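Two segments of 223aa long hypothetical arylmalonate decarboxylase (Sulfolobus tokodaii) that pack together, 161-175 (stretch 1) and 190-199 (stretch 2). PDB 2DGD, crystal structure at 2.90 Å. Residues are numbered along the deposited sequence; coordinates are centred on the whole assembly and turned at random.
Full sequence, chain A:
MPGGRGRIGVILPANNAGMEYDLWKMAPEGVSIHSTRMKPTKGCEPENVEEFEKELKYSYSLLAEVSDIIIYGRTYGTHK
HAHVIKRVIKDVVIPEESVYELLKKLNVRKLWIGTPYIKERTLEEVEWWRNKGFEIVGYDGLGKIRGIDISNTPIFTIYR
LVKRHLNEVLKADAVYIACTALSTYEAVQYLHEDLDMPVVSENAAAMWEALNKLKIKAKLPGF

Stretch 1 (161-175) LVKRHLNEVLKADAV
Stretch 2 (190-199) YLHEDLDMPV

How do the two stretches run past each other? Each passes from helix into strand, and the CA-CA approach tightens along the way: Lys163 CA lies 7.9 Å from Leu191 CA, Leu170 CA 7.2 Å from Leu195 CA, Ala174 CA 5.0 Å from Pro198 CA and Val175 CA 4.7 Å from Val199 CA. Stretch 1 is helical over 161-163, takes a type I turn from Lys163 to Leu166, and becomes helical again at Leu166 with His165 as N-cap. A second type I turn, Val169 to Ala172, leads toward the strand at Val175. In stretch 2 the helix runs through Leu195; Asp196 then adopts positive phi (phi/psi 55/49), and Met197 is extended at -161/157.

What does Leu195 do at the helical end of the contact? With chi1 -58° (m) and chi2 180° (t), it leaves its backbone sideways to stretch 1, yet its end comes nearer and sits as a knob among Val162, Lys163, Leu166 and Val169. Leu195 CD1 lies 3.5 Å from Val169 CG1 and 4.1 Å from Val162 CG1, while Leu195 CD2 is 3.9 Å from Leu166 CD2 and 4.2 Å from Lys163 CD. Both methyls reach Val169, since Leu195 CD2 is also 4.1 Å from Val169 CG1; beyond it CD1 turns to Val162, and CD2 to Leu166 and Lys163. One turn earlier, Leu191 (m, t) extends the apolar packing, its CD1 3.9 Å from Val162 CG2. Lys163 folds its chain with chi1 -151° (t) and chi2 67° (p); its NZ stays 4.5 Å from Asp194 OD1, opposite charges near each other but beyond a salt bridge.

How does Met197, which has the most surface covered, fill the space between helix and strand? This selenomethionine points its CA-to-CB bond toward stretch 1, and chi1 62° (p), chi2 170° (t) and chi3 83° (p) carry its methyl to the turn. There Met197 CE is 3.2 Å from Val169 O, a close packing contact, and 4.1 Å from both Val169 CG1 and Leu170 CD2. Nearer the strand, Met197 SE lies 4.0 Å from Val175 CG2. That same Val175 CG2 is 4.1 Å from Leu195 CD1, so the valine bridges the two largest contributors from stretch 2.

What fixes the register where the backbones meet? Val175 (t) and Val199 (t) form a parallel beta bridge, with both side chains on the same face of the sheet and Val175 CB 4.2 Å from Val199 CG1. The one hydrogen bond across the contact runs from Val175 N to Pro198 O, at 3.0 Å and a nearly straight 163°. Val199 CA approaches Val175 O at 3.5 Å in a CA-H...O contact, adding a second backbone approach in the bridge. Pro198, with a C-gamma endo ring, packs its CG 3.5 Å from Ala174 CB and its CD 3.5 Å from Asp173 O, covering the approach to the strand just before the bridge.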

# COMPACT_ATOMS: atom_id res chain seq x y z
N LEU A 161 -29.19 -17.03 -2.76
CA LEU A 161 -30.49 -17.01 -3.41
C LEU A 161 -30.32 -17.55 -4.83
O LEU A 161 -31.17 -18.26 -5.35
CB LEU A 161 -31.04 -15.58 -3.43
CG LEU A 161 -32.39 -15.17 -4.04
CD1 LEU A 161 -32.15 -14.55 -5.39
CD2 LEU A 161 -33.35 -16.36 -4.13
N VAL A 162 -29.19 -17.22 -5.45
CA VAL A 162 -28.87 -17.65 -6.81
C VAL A 162 -28.10 -18.98 -6.82
O VAL A 162 -28.52 -19.94 -7.46
CB VAL A 162 -28.02 -16.58 -7.54
CG1 VAL A 162 -27.64 -17.06 -8.93
CG2 VAL A 162 -28.79 -15.29 -7.64
N LYS A 163 -26.99 -19.02 -6.08
CA LYS A 163 -26.13 -20.20 -6.03
C LYS A 163 -26.85 -21.50 -5.71
O LYS A 163 -26.45 -22.57 -6.17
CB LYS A 163 -25.02 -19.99 -5.00
CG LYS A 163 -23.75 -20.74 -5.31
CD LYS A 163 -23.11 -20.18 -6.56
CE LYS A 163 -21.88 -20.98 -6.95
NZ LYS A 163 -20.89 -21.03 -5.85
N ARG A 164 -27.91 -21.41 -4.92
CA ARG A 164 -28.69 -22.58 -4.53
C ARG A 164 -29.28 -23.29 -5.74
O ARG A 164 -29.66 -24.46 -5.66
CB ARG A 164 -29.81 -22.13 -3.59
CG ARG A 164 -30.78 -23.19 -3.18
CD ARG A 164 -31.89 -22.55 -2.36
NE ARG A 164 -31.34 -21.77 -1.24
CZ ARG A 164 -31.58 -20.47 -1.05
NH1 ARG A 164 -31.04 -19.86 -0.00
NH2 ARG A 164 -32.35 -19.79 -1.89
N HIS A 165 -29.36 -22.60 -6.87
CA HIS A 165 -29.91 -23.17 -8.10
C HIS A 165 -28.83 -23.27 -9.17
O HIS A 165 -29.12 -23.12 -10.36
CB HIS A 165 -31.06 -22.31 -8.59
CG HIS A 165 -32.21 -22.25 -7.65
ND1 HIS A 165 -33.10 -23.29 -7.49
CD2 HIS A 165 -32.60 -21.29 -6.78
CE1 HIS A 165 -33.99 -22.97 -6.57
NE2 HIS A 165 -33.70 -21.76 -6.12
N LEU A 166 -27.60 -23.52 -8.75
CA LEU A 166 -26.46 -23.61 -9.65
C LEU A 166 -26.75 -24.33 -10.96
O LEU A 166 -26.48 -23.81 -12.05
CB LEU A 166 -25.31 -24.34 -8.95
CG LEU A 166 -23.90 -23.75 -9.07
CD1 LEU A 166 -22.91 -24.88 -8.92
CD2 LEU A 166 -23.69 -23.06 -10.40
N ASN A 167 -27.30 -25.54 -10.85
CA ASN A 167 -27.61 -26.36 -12.01
C ASN A 167 -28.35 -25.63 -13.14
O ASN A 167 -28.01 -25.79 -14.31
CB ASN A 167 -28.41 -27.59 -11.58
CG ASN A 167 -28.93 -28.40 -12.77
OD1 ASN A 167 -28.15 -28.89 -13.59
ND2 ASN A 167 -30.26 -28.54 -12.86
N GLU A 168 -29.37 -24.86 -12.78
CA GLU A 168 -30.14 -24.13 -13.79
C GLU A 168 -29.40 -22.85 -14.19
O GLU A 168 -29.28 -22.54 -15.37
CB GLU A 168 -31.50 -23.72 -13.24
CG GLU A 168 -32.28 -24.77 -12.52
CD GLU A 168 -33.57 -24.17 -11.97
OE1 GLU A 168 -33.48 -23.22 -11.14
OE2 GLU A 168 -34.67 -24.63 -12.36
N VAL A 169 -28.93 -22.11 -13.19
CA VAL A 169 -28.24 -20.85 -13.43
C VAL A 169 -27.18 -21.00 -14.51
O VAL A 169 -27.02 -20.12 -15.35
CB VAL A 169 -27.57 -20.31 -12.15
CG1 VAL A 169 -26.64 -19.15 -12.50
CG2 VAL A 169 -28.63 -19.82 -11.18
N LEU A 170 -26.47 -22.13 -14.48
CA LEU A 170 -25.41 -22.40 -15.45
C LEU A 170 -25.94 -22.59 -16.85
O LEU A 170 -25.17 -22.66 -17.80
CB LEU A 170 -24.61 -23.64 -15.05
CG LEU A 170 -23.76 -23.46 -13.79
CD1 LEU A 170 -22.96 -24.72 -13.54
CD2 LEU A 170 -22.83 -22.26 -13.94
N LYS A 171 -27.26 -22.69 -16.98
CA LYS A 171 -27.87 -22.86 -18.29
C LYS A 171 -28.23 -21.51 -18.90
O LYS A 171 -28.59 -21.43 -20.07
CB LYS A 171 -29.15 -23.70 -18.18
CG LYS A 171 -28.93 -25.13 -17.75
CD LYS A 171 -30.26 -25.79 -17.48
CE LYS A 171 -30.11 -27.24 -17.10
NZ LYS A 171 -31.45 -27.77 -16.72
N ALA A 172 -28.13 -20.45 -18.11
CA ALA A 172 -28.46 -19.12 -18.58
C ALA A 172 -27.26 -18.38 -19.18
O ALA A 172 -26.12 -18.82 -19.04
CB ALA A 172 -29.05 -18.30 -17.43
N ASP A 173 -27.54 -17.28 -19.86
CA ASP A 173 -26.48 -16.47 -20.46
C ASP A 173 -26.11 -15.39 -19.46
O ASP A 173 -25.05 -14.78 -19.55
CB ASP A 173 -26.96 -15.80 -21.74
CG ASP A 173 -27.26 -16.78 -22.83
OD1 ASP A 173 -26.40 -17.65 -23.09
OD2 ASP A 173 -28.35 -16.69 -23.44
N ALA A 174 -27.01 -15.16 -18.51
CA ALA A 174 -26.81 -14.14 -17.50
C ALA A 174 -27.86 -14.29 -16.42
O ALA A 174 -28.88 -14.95 -16.62
CB ALA A 174 -26.91 -12.75 -18.12
N VAL A 175 -27.60 -13.66 -15.28
CA VAL A 175 -28.52 -13.67 -14.15
C VAL A 175 -29.00 -12.24 -13.93
O VAL A 175 -28.25 -11.28 -14.13
CB VAL A 175 -27.82 -14.13 -12.85
CG1 VAL A 175 -28.71 -13.86 -11.66
CG2 VAL A 175 -27.47 -15.61 -12.94
N TYR A 190 -19.36 -11.15 -6.50
CA TYR A 190 -19.05 -12.52 -6.14
C TYR A 190 -19.70 -13.46 -7.14
O TYR A 190 -19.06 -14.36 -7.68
CB TYR A 190 -19.58 -12.84 -4.75
CG TYR A 190 -18.77 -12.25 -3.63
CD1 TYR A 190 -19.31 -11.27 -2.80
CD2 TYR A 190 -17.47 -12.69 -3.38
CE1 TYR A 190 -18.57 -10.75 -1.74
CE2 TYR A 190 -16.73 -12.18 -2.33
CZ TYR A 190 -17.29 -11.21 -1.51
OH TYR A 190 -16.55 -10.71 -0.47
N LEU A 191 -20.99 -13.26 -7.39
CA LEU A 191 -21.70 -14.10 -8.34
C LEU A 191 -21.04 -14.06 -9.72
O LEU A 191 -20.78 -15.11 -10.32
CB LEU A 191 -23.16 -13.66 -8.43
CG LEU A 191 -24.01 -14.02 -7.21
CD1 LEU A 191 -25.42 -13.45 -7.34
CD2 LEU A 191 -24.08 -15.54 -7.08
N HIS A 192 -20.74 -12.86 -10.21
CA HIS A 192 -20.13 -12.71 -11.52
C HIS A 192 -18.81 -13.48 -11.64
O HIS A 192 -18.55 -14.13 -12.66
CB HIS A 192 -19.88 -11.24 -11.82
CG HIS A 192 -19.24 -11.00 -13.15
ND1 HIS A 192 -18.08 -10.26 -13.29
CD2 HIS A 192 -19.57 -11.42 -14.39
CE1 HIS A 192 -17.73 -10.24 -14.57
NE2 HIS A 192 -18.62 -10.94 -15.25
N GLU A 193 -17.98 -13.40 -10.61
CA GLU A 193 -16.71 -14.09 -10.62
C GLU A 193 -16.92 -15.60 -10.61
O GLU A 193 -16.32 -16.32 -11.40
CB GLU A 193 -15.88 -13.72 -9.40
CG GLU A 193 -15.08 -12.46 -9.51
CD GLU A 193 -14.35 -12.18 -8.22
OE1 GLU A 193 -13.59 -13.07 -7.76
OE2 GLU A 193 -14.53 -11.07 -7.66
N ASP A 194 -17.77 -16.06 -9.71
CA ASP A 194 -18.02 -17.48 -9.55
C ASP A 194 -18.76 -18.16 -10.69
O ASP A 194 -18.39 -19.27 -11.11
CB ASP A 194 -18.75 -17.72 -8.23
CG ASP A 194 -17.92 -17.29 -7.03
OD1 ASP A 194 -18.46 -17.23 -5.91
OD2 ASP A 194 -16.71 -17.03 -7.20
N LEU A 195 -19.80 -17.52 -11.20
CA LEU A 195 -20.59 -18.10 -12.28
C LEU A 195 -19.99 -17.85 -13.66
O LEU A 195 -20.39 -18.48 -14.64
CB LEU A 195 -22.01 -17.55 -12.25
CG LEU A 195 -22.80 -17.77 -10.97
CD1 LEU A 195 -24.17 -17.16 -11.13
CD2 LEU A 195 -22.92 -19.25 -10.67
N ASP A 196 -19.03 -16.94 -13.74
CA ASP A 196 -18.39 -16.61 -15.01
C ASP A 196 -19.40 -16.21 -16.08
O ASP A 196 -19.37 -16.72 -17.20
CB ASP A 196 -17.55 -17.80 -15.51
CG ASP A 196 -16.77 -17.46 -16.78
OD1 ASP A 196 -16.20 -18.39 -17.40
OD2 ASP A 196 -16.73 -16.27 -17.17
N MSE A 197 -20.29 -15.30 -15.74
CA MSE A 197 -21.30 -14.81 -16.67
C MSE A 197 -21.80 -13.49 -16.10
O MSE A 197 -21.68 -13.24 -14.90
CB MSE A 197 -22.47 -15.78 -16.79
CG MSE A 197 -23.23 -16.01 -15.49
SE MSE A 197 -24.88 -16.99 -15.71
CE MSE A 197 -24.12 -18.79 -15.69
N PRO A 198 -22.36 -12.63 -16.95
CA PRO A 198 -22.84 -11.36 -16.38
C PRO A 198 -23.97 -11.56 -15.37
O PRO A 198 -24.89 -12.33 -15.58
CB PRO A 198 -23.27 -10.58 -17.62
CG PRO A 198 -23.63 -11.64 -18.60
CD PRO A 198 -22.56 -12.67 -18.40
N VAL A 199 -23.85 -10.87 -14.24
CA VAL A 199 -24.86 -10.92 -13.20
C VAL A 199 -25.33 -9.48 -13.08
O VAL A 199 -24.61 -8.64 -12.54
CB VAL A 199 -24.27 -11.41 -11.86
CG1 VAL A 199 -25.33 -11.40 -10.78
CG2 VAL A 199 -23.70 -12.80 -12.04